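Local coordinates for protein transcriptional regulator, ROK family (Vibrio cholerae O1 biovar eltor, PDB 1Z05) that is a zinc-binding homologue of E. coli Mlc that probably binds DNA and regulates transcription, in connection with carbohydrate metabolism, at residues I250-G254 with R255-G259. Sequence-based numbering, arbitrary orientation. Where two conformers were deposited one is given.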
ATOM      1  N   ILE A 250      -1.562  -8.618  -0.730  1.00 38.00           N
ATOM      2  CA  ILE A 250      -1.229  -7.911   0.504  1.00 38.52           C
ATOM      3  C   ILE A 250      -2.418  -7.067   0.951  1.00 38.67           C
ATOM      4  O   ILE A 250      -2.898  -6.199   0.207  1.00 37.13           O
ATOM      5  CB  ILE A 250       0.033  -7.034   0.306  1.00 39.00           C
ATOM      6  CG1 ILE A 250       1.235  -7.928  -0.057  1.00 38.35           C
ATOM      7  CG2 ILE A 250       0.337  -6.204   1.560  1.00 38.56           C
ATOM      8  CD1 ILE A 250       2.243  -7.266  -0.972  1.00 41.31           C
ATOM      9  N   VAL A 251      -2.889  -7.343   2.162  1.00 38.15           N
ATOM     10  CA  VAL A 251      -3.939  -6.544   2.775  1.00 39.43           C
ATOM     11  C   VAL A 251      -3.295  -5.612   3.804  1.00 40.55           C
ATOM     12  O   VAL A 251      -2.622  -6.058   4.744  1.00 39.37           O
ATOM     13  CB  VAL A 251      -5.078  -7.422   3.392  1.00 39.82           C
ATOM     14  CG1 VAL A 251      -6.163  -6.560   4.052  1.00 39.06           C
ATOM     15  CG2 VAL A 251      -5.700  -8.310   2.330  1.00 38.89           C
ATOM     16  N   LEU A 252      -3.489  -4.314   3.598  0.50 41.14           N
ATOM     17  CA  LEU A 252      -2.997  -3.286   4.504  0.50 42.83           C
ATOM     18  C   LEU A 252      -4.162  -2.386   4.909  0.50 44.10           C
ATOM     19  O   LEU A 252      -4.869  -1.856   4.052  0.50 43.14           O
ATOM     20  CB  LEU A 252      -1.870  -2.479   3.845  0.50 43.21           C
ATOM     21  CG  LEU A 252      -1.137  -1.371   4.617  0.50 41.66           C
ATOM     22  CD1 LEU A 252      -0.200  -1.928   5.681  0.50 42.72           C
ATOM     23  CD2 LEU A 252      -0.367  -0.500   3.647  0.50 42.64           C
ATOM     24  N   ASP A 253      -4.364  -2.242   6.220  1.00 46.19           N
ATOM     25  CA  ASP A 253      -5.486  -1.465   6.796  1.00 48.46           C
ATOM     26  C   ASP A 253      -6.852  -1.894   6.263  1.00 48.25           C
ATOM     27  O   ASP A 253      -7.719  -1.056   6.002  1.00 50.32           O
ATOM     28  CB  ASP A 253      -5.280   0.047   6.604  1.00 50.38           C
ATOM     29  CG  ASP A 253      -3.920   0.522   7.093  1.00 55.48           C
ATOM     30  OD1 ASP A 253      -3.456   0.060   8.163  1.00 62.56           O
ATOM     31  OD2 ASP A 253      -3.308   1.367   6.402  1.00 62.70           O
ATOM     32  N   GLY A 254      -7.033  -3.198   6.071  1.00 46.67           N
ATOM     33  CA  GLY A 254      -8.325  -3.730   5.647  1.00 46.75           C
ATOM     34  C   GLY A 254      -8.599  -3.718   4.159  1.00 46.21           C
ATOM     35  O   GLY A 254      -9.647  -4.194   3.718  1.00 47.44           O
ATOM     36  N   ARG A 255      -7.661  -3.193   3.374  1.00 46.65           N
ATOM     37  CA  ARG A 255      -7.802  -3.170   1.913  1.00 44.89           C
ATOM     38  C   ARG A 255      -6.602  -3.791   1.207  1.00 43.71           C
ATOM     39  O   ARG A 255      -5.463  -3.685   1.670  1.00 42.17           O
ATOM     40  CB  ARG A 255      -8.052  -1.741   1.397  1.00 46.50           C
ATOM     41  CG  ARG A 255      -9.408  -1.155   1.754  0.60 45.51           C
ATOM     42  CD  ARG A 255      -9.651   0.170   1.020  0.60 45.00           C
ATOM     43  NE  ARG A 255     -10.290  -0.023  -0.279  0.60 42.16           N
ATOM     44  CZ  ARG A 255     -11.608  -0.115  -0.453  0.60 42.93           C
ATOM     45  NH1 ARG A 255     -12.427  -0.039   0.588  0.60 40.99           N
ATOM     46  NH2 ARG A 255     -12.110  -0.293  -1.667  0.60 41.74           N
ATOM     47  N   VAL A 256      -6.876  -4.449   0.087  1.00 42.29           N
ATOM     48  CA  VAL A 256      -5.844  -5.111  -0.700  1.00 41.64           C
ATOM     49  C   VAL A 256      -5.091  -4.091  -1.547  1.00 41.76           C
ATOM     50  O   VAL A 256      -5.704  -3.206  -2.150  1.00 40.20           O
ATOM     51  CB  VAL A 256      -6.461  -6.184  -1.617  1.00 42.54           C
ATOM     52  CG1 VAL A 256      -5.389  -6.893  -2.434  1.00 39.41           C
ATOM     53  CG2 VAL A 256      -7.245  -7.190  -0.779  1.00 44.63           C
ATOM     54  N   LEU A 257      -3.766  -4.218  -1.588  1.00 41.47           N
ATOM     55  CA  LEU A 257      -2.953  -3.434  -2.519  1.00 42.26           C
ATOM     56  C   LEU A 257      -3.025  -4.039  -3.912  1.00 43.97           C
ATOM     57  O   LEU A 257      -2.672  -5.206  -4.118  1.00 44.11           O
ATOM     58  CB  LEU A 257      -1.496  -3.355  -2.062  1.00 42.35           C
ATOM     59  CG  LEU A 257      -1.200  -2.832  -0.652  1.00 42.69           C
ATOM     60  CD1 LEU A 257       0.305  -2.754  -0.437  1.00 39.57           C
ATOM     61  CD2 LEU A 257      -1.848  -1.465  -0.409  1.00 45.28           C
ATOM     62  N   GLN A 258      -3.499  -3.249  -4.865  1.00 44.15           N
ATOM     63  CA  GLN A 258      -3.679  -3.735  -6.224  1.00 45.90           C
ATOM     64  C   GLN A 258      -2.690  -3.084  -7.173  1.00 45.54           C
ATOM     65  O   GLN A 258      -2.004  -3.778  -7.912  1.00 46.80           O
ATOM     66  CB  GLN A 258      -5.122  -3.541  -6.708  1.00 44.27           C
ATOM     67  CG  GLN A 258      -6.114  -4.545  -6.109  1.00 48.24           C
ATOM     68  CD  GLN A 258      -7.494  -4.505  -6.750  1.00 49.37           C
ATOM     69  OE1 GLN A 258      -7.918  -3.483  -7.284  1.00 58.49           O
ATOM     70  NE2 GLN A 258      -8.205  -5.623  -6.686  1.00 55.00           N
ATOM     71  N   GLY A 259      -2.608  -1.756  -7.131  1.00 44.77           N
ATOM     72  CA  GLY A 259      -1.802  -1.000  -8.074  1.00 45.29           C
ATOM     73  C   GLY A 259      -2.554  -0.839  -9.381  1.00 45.90           C
ATOM     74  O   GLY A 259      -3.581  -1.487  -9.597  1.00 46.22           O
TER
HETATM   75  O   HOH W   1      -1.358  -7.266  -3.141  1.00 27.64           O
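Leu252 and Arg255 form the antiparallel hydrogen-bonded pair that closes a type I' turn, and Val251 faces Val256 in the non-hydrogen-bonded pair beside it. The Leu252 N-H meets Arg255 O at 2.8 Å, whereas the return bond, from Arg255 N to Leu252 O, is longer at 3.2 Å. Beyond the valine pair, the next backbone hydrogen bond runs from Leu257 N to Ile250 O at 2.8 Å; the same oxygen also takes a CA-H...O contact from Val256. Here is a two-residue beta hairpin, with left-handed backbone angles at both Asp253 and Gly254; at Gly254 a side chain would press on the preceding carbonyl oxygen. It joins strand 246-252 to the short strand 255-256, the outermost strand, within this chain, of a five-stranded mixed sheet (order 3-2-1-4-5) of the kind found in the ASKHA fold of ROK proteins. On one face the valines meet through single methyls, Val251 CG2 to Val256 CG2 at 3.6 Å. With chi1 near 180° on both, CG1 turns to the partner strand's backbone, Val251 CG1 beside Arg255 N and O, Val256 CG1 beside Ile250 O; helix 217-228 packs on Val256 through Arg219 and Leu223. The other face carries Leu252, Arg255 and a looser apolar group: Ile250 CG2 touches Leu257 CD1 at 4.0 Å, and CD2 of Leu257 comes to 4.4 Å from Leu252 CB. Phe356 of helix 332-356 touches both Ile250 and Leu257, while Leu257 and Ile264 of the second subunit pack on Leu257 and Leu252 respectively. Arg255, in one of two conformers, bends at chi3 (90°) and leads away to a salt bridge from NH2 to Asp419 OD2. A water accepts from Ile250 N at 2.8 Å and lies within hydrogen-bonding distance of Leu257 O.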